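Local coordinates for protein putative Glycosidase (Bacteroides thetaiotaomicron, PDB 3R67) that is of unknown function but is classed as a putative glycosidase and probably folds as a five-bladed beta-propeller, at residues 24-29 / 344-349; 60-65 / 86-91; 280-285 / 320-325. One frame throughout, in Å; residues are numbered along the deposited sequence.

Contact 1. Residues 24-29 / 344-349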
loop_
_atom_site.group_PDB
_atom_site.type_symbol
_atom_site.label_atom_id
_atom_site.label_comp_id
_atom_site.label_asym_id
_atom_site.label_seq_id
_atom_site.Cartn_x
_atom_site.Cartn_y
_atom_site.Cartn_z
ATOM N N ASN A 24 -1.278 -11.445 -15.757
ATOM C CA ASN A 24 -0.701 -11.636 -14.431
ATOM C C ASN A 24 0.120 -12.938 -14.308
ATOM O O ASN A 24 -0.242 -13.944 -14.900
ATOM C CB ASN A 24 -1.810 -11.635 -13.384
ATOM C CG ASN A 24 -2.472 -10.292 -13.273
ATOM O OD1 ASN A 24 -1.804 -9.258 -13.277
ATOM N ND2 ASN A 24 -3.787 -10.270 -13.075
ATOM N N PRO A 25 1.239 -12.929 -13.535
ATOM C CA PRO A 25 1.798 -11.787 -12.765
ATOM C C PRO A 25 2.487 -10.777 -13.660
ATOM O O PRO A 25 3.096 -11.121 -14.660
ATOM C CB PRO A 25 2.806 -12.455 -11.823
ATOM C CG PRO A 25 3.238 -13.696 -12.537
ATOM C CD PRO A 25 2.059 -14.150 -13.370
ATOM N N ILE A 26 2.375 -9.519 -13.297
ATOM C CA ILE A 26 3.053 -8.466 -14.033
ATOM C C ILE A 26 4.532 -8.368 -13.542
ATOM O O ILE A 26 5.375 -7.925 -14.304
ATOM C CB ILE A 26 2.316 -7.102 -13.943
ATOM C CG1 ILE A 26 2.233 -6.554 -12.499
ATOM C CG2 ILE A 26 0.924 -7.216 -14.566
ATOM C CD1 ILE A 26 2.076 -5.059 -12.399
ATOM N N VAL A 27 4.835 -8.757 -12.289
ATOM C CA VAL A 27 6.187 -8.742 -11.707
ATOM C C VAL A 27 6.383 -10.047 -10.941
ATOM O O VAL A 27 5.534 -10.438 -10.140
ATOM C CB VAL A 27 6.507 -7.501 -10.802
ATOM C CG1 VAL A 27 7.986 -7.492 -10.386
ATOM C CG2 VAL A 27 6.176 -6.186 -11.502
ATOM N N SER A 28 7.504 -10.704 -11.189
ATOM C CA SER A 28 7.929 -11.977 -10.589
ATOM C C SER A 28 9.377 -11.871 -10.151
ATOM O O SER A 28 10.065 -11.017 -10.686
ATOM C CB SER A 28 7.754 -13.137 -11.580
ATOM O OG SER A 28 6.415 -13.296 -12.006
ATOM N N PRO A 29 9.886 -12.706 -9.201
ATOM C CA PRO A 29 11.304 -12.613 -8.840
ATOM C C PRO A 29 12.239 -12.887 -10.035
ATOM O O PRO A 29 11.920 -13.679 -10.924
ATOM C CB PRO A 29 11.480 -13.695 -7.765
ATOM C CG PRO A 29 10.164 -14.055 -7.344
ATOM C CD PRO A 29 9.219 -13.782 -8.449
ATOM N N SER A 344 4.424 -12.958 -2.956
ATOM C CA SER A 344 5.382 -13.543 -3.923
ATOM C C SER A 344 5.368 -12.889 -5.306
ATOM O O SER A 344 6.418 -12.805 -5.940
ATOM C CB SER A 344 5.083 -15.028 -4.121
ATOM O OG SER A 344 5.281 -15.753 -2.918
ATOM N N ARG A 345 4.201 -12.457 -5.783
ATOM C CA ARG A 345 4.040 -11.861 -7.114
ATOM C C ARG A 345 3.279 -10.531 -7.044
ATOM O O ARG A 345 2.701 -10.195 -6.014
ATOM C CB ARG A 345 3.284 -12.837 -8.060
ATOM C CG ARG A 345 3.890 -14.228 -8.266
ATOM C CD ARG A 345 5.254 -14.214 -8.947
ATOM N NE ARG A 345 5.801 -15.564 -9.124
ATOM C CZ ARG A 345 6.587 -16.187 -8.248
ATOM N NH1 ARG A 345 6.941 -15.588 -7.115
ATOM N NH2 ARG A 345 7.039 -17.403 -8.505
ATOM N N VAL A 346 3.309 -9.777 -8.146
ATOM C CA VAL A 346 2.563 -8.525 -8.340
ATOM C C VAL A 346 1.560 -8.789 -9.439
ATOM O O VAL A 346 1.920 -9.363 -10.459
ATOM C CB VAL A 346 3.436 -7.270 -8.635
ATOM C CG1 VAL A 346 2.565 -6.020 -8.808
ATOM C CG2 VAL A 346 4.469 -7.037 -7.542
ATOM N N ALA A 347 0.305 -8.392 -9.233
ATOM C CA ALA A 347 -0.736 -8.580 -10.250
ATOM C C ALA A 347 -1.585 -7.311 -10.371
ATOM O O ALA A 347 -1.494 -6.411 -9.535
ATOM C CB ALA A 347 -1.605 -9.796 -9.912
ATOM N N VAL A 348 -2.383 -7.230 -11.443
ATOM C CA VAL A 348 -3.272 -6.102 -11.716
ATOM C C VAL A 348 -4.707 -6.635 -11.978
ATOM O O VAL A 348 -4.897 -7.742 -12.491
ATOM C CB VAL A 348 -2.744 -5.217 -12.911
ATOM C CG1 VAL A 348 -2.661 -5.998 -14.230
ATOM C CG2 VAL A 348 -3.571 -3.941 -13.090
ATOM N N ALA A 349 -5.695 -5.836 -11.560
ATOM C CA ALA A 349 -7.130 -5.960 -11.813
ATOM C C ALA A 349 -7.601 -4.646 -12.441
ATOM O O ALA A 349 -7.052 -3.589 -12.116
ATOM C CB ALA A 349 -7.897 -6.301 -10.542
HETATM O O HOH W 1 5.548 -16.176 -12.214
#
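The carbonyl of Ser344 meets the Pro29 ring and also receives the NH1 of Arg345, at 3.1 Å from Ser344 O. The Arg345 chain, bent at chi2 (-64°), folds back so that NH1 reaches Ser344 O from above its carbonyl plane, with Ser344 O in the guanidinium plane. Pro29 then lies over one face of that group, its CD 3.2 Å from Arg345 NH1. Further along the same arm, Arg345 CD packs on Ser28 OG, and a water accepts from Arg345 NE and is also hydrogen-bonded to Ser28 OG. The methylenes near the Arg345 backbone run beside Pro25, whose preceding peptide bond is cis.

Val346 is where the backbones join. Its N donates to Val27 O at 3.1 Å, while its O takes Ile26 N at 2.9 Å, a bent bond (139°), and Val27 N only weakly at 3.5 Å. Two residues opposite one is a classic beta bulge. Through it, the segment 24-29 runs roughly antiparallel along strand 345-351, an outer strand of a sheet with 323-331 and 334-341. This N-terminal loop, through a single bridge, thus lines the edge of the last sheet, consistent with the Velcro-like closure of a beta-propeller. The Val346 side chain lies alongside Val27, and its CG1 touches CG1 and CD1 of Ile26.

Ala347 offers its methyl to the amide of Asn24. That amide substitutes for a peptide group against Val348: Val348 N lies 2.8 Å from Asn24 OD1, 37° above the carbonyl plane, and Asn24 ND2 gives a nearly straight bond to Val348 O, also 2.8 Å. Both polar ends of the carboxamide are thereby held, which distinguishes O from N and fixes its orientation. Val348 CG1 meets Ile26 CG2 at 3.8 Å, and both side chains reach Tyr338 of the neighbouring strand.

Contact 2. Residues 60-65 / 86-91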
loop_
_atom_site.group_PDB
_atom_site.type_symbol
_atom_site.label_atom_id
_atom_site.label_comp_id
_atom_site.label_asym_id
_atom_site.label_seq_id
_atom_site.Cartn_x
_atom_site.Cartn_y
_atom_site.Cartn_z
ATOM N N ASP A 60 4.892 10.762 -16.386
ATOM C CA ASP A 60 5.213 11.104 -17.766
ATOM C C ASP A 60 4.473 10.155 -18.760
ATOM O O ASP A 60 5.083 9.540 -19.638
ATOM C CB ASP A 60 6.749 11.029 -17.933
ATOM C CG ASP A 60 7.304 11.603 -19.198
ATOM O OD1 ASP A 60 6.699 12.563 -19.725
ATOM O OD2 ASP A 60 8.395 11.150 -19.622
ATOM N N GLY A 61 3.149 10.063 -18.593
ATOM C CA GLY A 61 2.264 9.268 -19.447
ATOM C C GLY A 61 2.360 7.760 -19.299
ATOM O O GLY A 61 1.750 7.022 -20.081
ATOM N N LYS A 62 3.102 7.290 -18.278
ATOM C CA LYS A 62 3.281 5.862 -18.026
ATOM C C LYS A 62 2.805 5.474 -16.631
ATOM O O LYS A 62 2.785 6.301 -15.718
ATOM C CB LYS A 62 4.765 5.441 -18.194
ATOM C CG LYS A 62 5.287 5.609 -19.615
ATOM C CD LYS A 62 6.721 5.116 -19.785
ATOM C CE LYS A 62 7.194 5.289 -21.207
ATOM N NZ LYS A 62 8.571 4.795 -21.391
ATOM N N VAL A 63 2.389 4.213 -16.493
ATOM C CA VAL A 63 2.049 3.626 -15.204
ATOM C C VAL A 63 3.357 3.131 -14.609
ATOM O O VAL A 63 4.051 2.354 -15.260
ATOM C CB VAL A 63 0.966 2.511 -15.270
ATOM C CG1 VAL A 63 0.691 1.950 -13.885
ATOM C CG2 VAL A 63 -0.329 3.011 -15.923
ATOM N N VAL A 64 3.719 3.594 -13.408
ATOM C CA VAL A 64 4.947 3.152 -12.753
ATOM C C VAL A 64 4.563 2.396 -11.501
ATOM O O VAL A 64 3.817 2.917 -10.680
ATOM C CB VAL A 64 5.932 4.308 -12.449
ATOM C CG1 VAL A 64 7.136 3.815 -11.644
ATOM C CG2 VAL A 64 6.388 4.990 -13.728
ATOM N N VAL A 65 5.046 1.153 -11.382
ATOM C CA VAL A 65 4.801 0.284 -10.245
ATOM C C VAL A 65 6.126 0.167 -9.476
ATOM O O VAL A 65 7.158 -0.193 -10.057
ATOM C CB VAL A 65 4.210 -1.097 -10.685
ATOM C CG1 VAL A 65 4.350 -2.165 -9.596
ATOM C CG2 VAL A 65 2.756 -0.968 -11.150
ATOM N N TYR A 86 11.542 -0.914 -9.853
ATOM C CA TYR A 86 10.831 0.041 -10.698
ATOM C C TYR A 86 10.355 -0.656 -11.977
ATOM O O TYR A 86 11.171 -1.163 -12.743
ATOM C CB TYR A 86 11.785 1.203 -11.005
ATOM C CG TYR A 86 11.215 2.366 -11.802
ATOM C CD1 TYR A 86 11.029 2.269 -13.187
ATOM C CD2 TYR A 86 11.052 3.621 -11.216
ATOM C CE1 TYR A 86 10.608 3.362 -13.940
ATOM C CE2 TYR A 86 10.644 4.720 -11.958
ATOM C CZ TYR A 86 10.402 4.585 -13.317
ATOM O OH TYR A 86 9.960 5.677 -14.035
ATOM N N ALA A 87 9.027 -0.714 -12.178
ATOM C CA ALA A 87 8.402 -1.306 -13.366
ATOM C C ALA A 87 7.561 -0.249 -14.032
ATOM O O ALA A 87 6.908 0.514 -13.341
ATOM C CB ALA A 87 7.586 -2.534 -13.003
ATOM N N TYR A 88 7.640 -0.128 -15.354
ATOM C CA TYR A 88 6.924 0.927 -16.074
ATOM C C TYR A 88 6.151 0.325 -17.251
ATOM O O TYR A 88 6.610 -0.630 -17.892
ATOM C CB TYR A 88 7.899 2.039 -16.550
ATOM C CG TYR A 88 9.073 1.529 -17.373
ATOM C CD1 TYR A 88 10.204 0.987 -16.758
ATOM C CD2 TYR A 88 9.072 1.630 -18.766
ATOM C CE1 TYR A 88 11.284 0.519 -17.511
ATOM C CE2 TYR A 88 10.143 1.167 -19.528
ATOM C CZ TYR A 88 11.252 0.623 -18.898
ATOM O OH TYR A 88 12.306 0.164 -19.659
ATOM N N SER A 89 4.971 0.901 -17.525
ATOM C CA SER A 89 4.059 0.459 -18.582
ATOM C C SER A 89 3.372 1.609 -19.274
ATOM O O SER A 89 2.942 2.557 -18.619
ATOM C CB SER A 89 2.979 -0.457 -17.992
ATOM O OG SER A 89 2.070 -0.921 -18.982
ATOM N N ASP A 90 3.149 1.456 -20.573
ATOM C CA ASP A 90 2.395 2.409 -21.382
ATOM C C ASP A 90 0.891 2.168 -21.265
ATOM O O ASP A 90 0.125 3.134 -21.360
ATOM C CB ASP A 90 2.820 2.330 -22.866
ATOM C CG ASP A 90 4.240 2.804 -23.134
ATOM O OD1 ASP A 90 4.650 3.826 -22.555
ATOM O OD2 ASP A 90 4.895 2.227 -24.003
ATOM N N ASP A 91 0.456 0.904 -21.098
ATOM C CA ASP A 91 -0.982 0.588 -21.064
ATOM C C ASP A 91 -1.496 0.210 -19.645
ATOM O O ASP A 91 -2.711 0.207 -19.421
ATOM C CB ASP A 91 -1.311 -0.567 -22.035
ATOM C CG ASP A 91 -0.629 -1.914 -21.803
ATOM O OD1 ASP A 91 0.135 -2.038 -20.824
ATOM O OD2 ASP A 91 -0.858 -2.844 -22.611
HETATM O O HOH W 2 2.741 6.182 -22.848
HETATM O O HOH W 3 7.069 1.813 -22.217
#
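Val63 N donates to Ser89 O at 2.8 Å, and Ser89 N returns a bond to Val63 O. Together they form one hydrogen-bonded pair of the antiparallel beta hairpin made by strands 62-70 and 82-89, the two central strands of a four-stranded sheet. Val65 and Ala87 form the next such pair, with Val65 N 2.8 Å from Ala87 O. Between them sits the non-hydrogen-bonded pair Val64-Tyr88, where CA-H groups of both residues point at carbonyls across the gap.

Val63, Val65, Ala87 and Ser89 occupy one face of the sheet. Val63 and Val65 pack there on Tyr338, and Val65 and Ser89 on Phe95; the Ser89 hydroxyl bonds to His94 O beyond the strand. On the face of Val64 and Tyr88, CG of Tyr86 is anti to the backbone N (chi1 -176°); although its CB points away from the other strand, the ring comes back with one face against Val64 CG1, a CH-pi contact 3.8 Å from the ring centroid and 19° off the normal. Val64 CG2 reaches the phenol end, near Tyr86 OH. The edge of this ring meets Tyr88 CD1.

At the end of the hairpin pairing, Lys62 stretches out alongside Asp90, chi2 to chi4 all near 180°. Its CE comes within 3.2 Å of Asp90 OD1, but the charges stay apart, Lys62 NZ lying 4.2 Å from Asp90 OD1, too far for a salt bridge. A water joins the ammonium to Asp90 OD2 by weak bonds. Another water donates both to Gly61 O, at 3.1 Å, and to Asp90 OD1, at 3.0 Å.

Contact 3. Residues 280-285 / 320-325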
loop_
_atom_site.group_PDB
_atom_site.type_symbol
_atom_site.label_atom_id
_atom_site.label_comp_id
_atom_site.label_asym_id
_atom_site.label_seq_id
_atom_site.Cartn_x
_atom_site.Cartn_y
_atom_site.Cartn_z
ATOM N N ASN A 280 -6.910 -16.777 7.838
ATOM C CA ASN A 280 -5.659 -16.012 7.781
ATOM C C ASN A 280 -5.413 -15.425 6.381
ATOM O O ASN A 280 -4.402 -14.762 6.207
ATOM C CB ASN A 280 -4.456 -16.869 8.213
ATOM C CG ASN A 280 -4.626 -17.449 9.593
ATOM O OD1 ASN A 280 -5.060 -16.779 10.539
ATOM N ND2 ASN A 280 -4.342 -18.723 9.714
ATOM N N SER A 281 -6.350 -15.570 5.418
ATOM C CA SER A 281 -6.181 -14.959 4.101
ATOM C C SER A 281 -6.564 -13.493 4.141
ATOM O O SER A 281 -7.382 -13.094 4.981
ATOM C CB SER A 281 -7.012 -15.673 3.033
ATOM O OG SER A 281 -8.410 -15.447 3.161
ATOM N N TYR A 282 -5.997 -12.702 3.200
ATOM C CA TYR A 282 -6.296 -11.290 2.994
ATOM C C TYR A 282 -7.208 -11.127 1.786
ATOM O O TYR A 282 -6.831 -11.488 0.663
ATOM C CB TYR A 282 -5.027 -10.456 2.811
ATOM C CG TYR A 282 -4.175 -10.216 4.037
ATOM C CD1 TYR A 282 -3.416 -11.243 4.593
ATOM C CD2 TYR A 282 -3.974 -8.926 4.527
ATOM C CE1 TYR A 282 -2.572 -11.017 5.677
ATOM C CE2 TYR A 282 -3.113 -8.682 5.594
ATOM C CZ TYR A 282 -2.417 -9.733 6.171
ATOM O OH TYR A 282 -1.543 -9.499 7.209
ATOM N N CYS A 283 -8.421 -10.652 2.029
ATOM C CA CYS A 283 -9.454 -10.338 1.038
ATOM C C CYS A 283 -9.712 -8.840 1.114
ATOM O O CYS A 283 -9.639 -8.281 2.216
ATOM C CB CYS A 283 -10.719 -11.161 1.277
ATOM S SG CYS A 283 -10.499 -12.943 1.079
ATOM N N ALA A 284 -9.954 -8.182 -0.021
ATOM C CA ALA A 284 -10.067 -6.728 -0.077
ATOM C C ALA A 284 -11.496 -6.238 0.157
ATOM O O ALA A 284 -12.452 -6.796 -0.375
ATOM C CB ALA A 284 -9.570 -6.221 -1.424
ATOM N N GLY A 285 -11.607 -5.166 0.940
ATOM C CA GLY A 285 -12.883 -4.528 1.260
ATOM C C GLY A 285 -12.894 -3.061 0.887
ATOM O O GLY A 285 -11.910 -2.536 0.358
ATOM N N ALA A 320 -1.571 -18.789 3.334
ATOM C CA ALA A 320 -3.034 -18.621 3.425
ATOM C C ALA A 320 -3.564 -17.748 2.267
ATOM O O ALA A 320 -4.775 -17.688 2.048
ATOM C CB ALA A 320 -3.420 -18.020 4.761
ATOM N N GLY A 321 -2.653 -17.106 1.532
ATOM C CA GLY A 321 -2.983 -16.309 0.354
ATOM C C GLY A 321 -3.337 -14.863 0.602
ATOM O O GLY A 321 -3.794 -14.491 1.685
ATOM N N THR A 322 -3.106 -14.037 -0.410
ATOM C CA THR A 322 -3.424 -12.615 -0.374
ATOM C C THR A 322 -3.759 -12.092 -1.733
ATOM O O THR A 322 -3.325 -12.611 -2.766
ATOM C CB THR A 322 -2.263 -11.690 0.200
ATOM O OG1 THR A 322 -1.208 -11.510 -0.762
ATOM C CG2 THR A 322 -1.732 -12.090 1.557
ATOM N N VAL A 323 -4.428 -10.972 -1.691
ATOM C CA VAL A 323 -4.730 -10.050 -2.760
ATOM C C VAL A 323 -4.541 -8.722 -2.028
ATOM O O VAL A 323 -5.511 -8.053 -1.627
ATOM C CB VAL A 323 -6.073 -10.293 -3.509
ATOM C CG1 VAL A 323 -5.959 -11.456 -4.479
ATOM C CG2 VAL A 323 -7.246 -10.473 -2.552
ATOM N N PHE A 324 -3.265 -8.461 -1.661
ATOM C CA PHE A 324 -2.925 -7.307 -0.851
ATOM C C PHE A 324 -2.890 -6.100 -1.752
ATOM O O PHE A 324 -1.867 -5.844 -2.404
ATOM C CB PHE A 324 -1.601 -7.534 -0.107
ATOM C CG PHE A 324 -1.393 -6.557 1.021
ATOM C CD1 PHE A 324 -1.899 -6.822 2.294
ATOM C CD2 PHE A 324 -0.720 -5.358 0.810
ATOM C CE1 PHE A 324 -1.721 -5.916 3.333
ATOM C CE2 PHE A 324 -0.555 -4.444 1.846
ATOM C CZ PHE A 324 -1.046 -4.734 3.105
ATOM N N ILE A 325 -4.015 -5.352 -1.789
ATOM C CA ILE A 325 -4.218 -4.201 -2.697
ATOM C C ILE A 325 -3.445 -3.007 -2.135
ATOM O O ILE A 325 -3.443 -2.803 -0.923
ATOM C CB ILE A 325 -5.718 -3.909 -2.938
ATOM C CG1 ILE A 325 -6.489 -3.501 -1.638
ATOM C CG2 ILE A 325 -6.348 -5.177 -3.594
ATOM C CD1 ILE A 325 -7.862 -3.018 -1.854
#
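Two sheets of what is probably a five-bladed beta-propeller meet here, where strand 282-289 of one approaches the chain leading into strand 323-331 of the last, their short segments inclined at 42°. The backbones touch at Tyr282, whose N donates to Gly321 O at 3.2 Å; the return bond from Val323 N to Tyr282 O is weak, and Val323 CG2 sits against the same oxygen. Ser281 CB abuts Ala320 O, and the Ala320 methyl rests on the Asn280 backbone.

The Tyr282 ring meets two side chains, both coming obliquely to the same side of its plane. Thr322 CG2 packs 3.6 Å from Tyr282 CD1, while Tyr282 CD2 comes to the edge of the Phe324 ring, 3.7 Å from Phe324 CD1. Phe324 CG is anti to the backbone N (chi1 -164°), which brings its ring to Tyr282. The ring planes stand at 65°. Tyr318 adds an edge-to-face neighbour to Tyr282. Farther along, Ala284 CB faces Ile325 CD1 at 3.7 Å.

Ile325 N, bonded to Asn264 OD1 of strand 258-266, further ties the sheets. Between the two segments themselves, with one sound hydrogen bond, packing outweighs strand pairing.

How the contacts relate
Contact 1 stands between the other two, its centre 14 Å from each, whereas the centres of contacts 2 and 3 are 25 Å apart. Contacts 1 and 2 touch directly, Val27 CG2 packing on Ala87 CB at 4.2 Å, and Tyr338 is shared by side chains of both. Contact 3 reaches the same three-stranded sheet as contact 1, through strand 323-331 at its other side, with nearest atoms about 6 Å apart. Contacts 2 and 3 do not touch. Separate 1,2-ethanediol molecules, probably from the crystallisation liquor, lie about 4 Å from the Tyr88 side chain in contact 2 and about 3 Å from that of Tyr282 in contact 3 (nearest atoms).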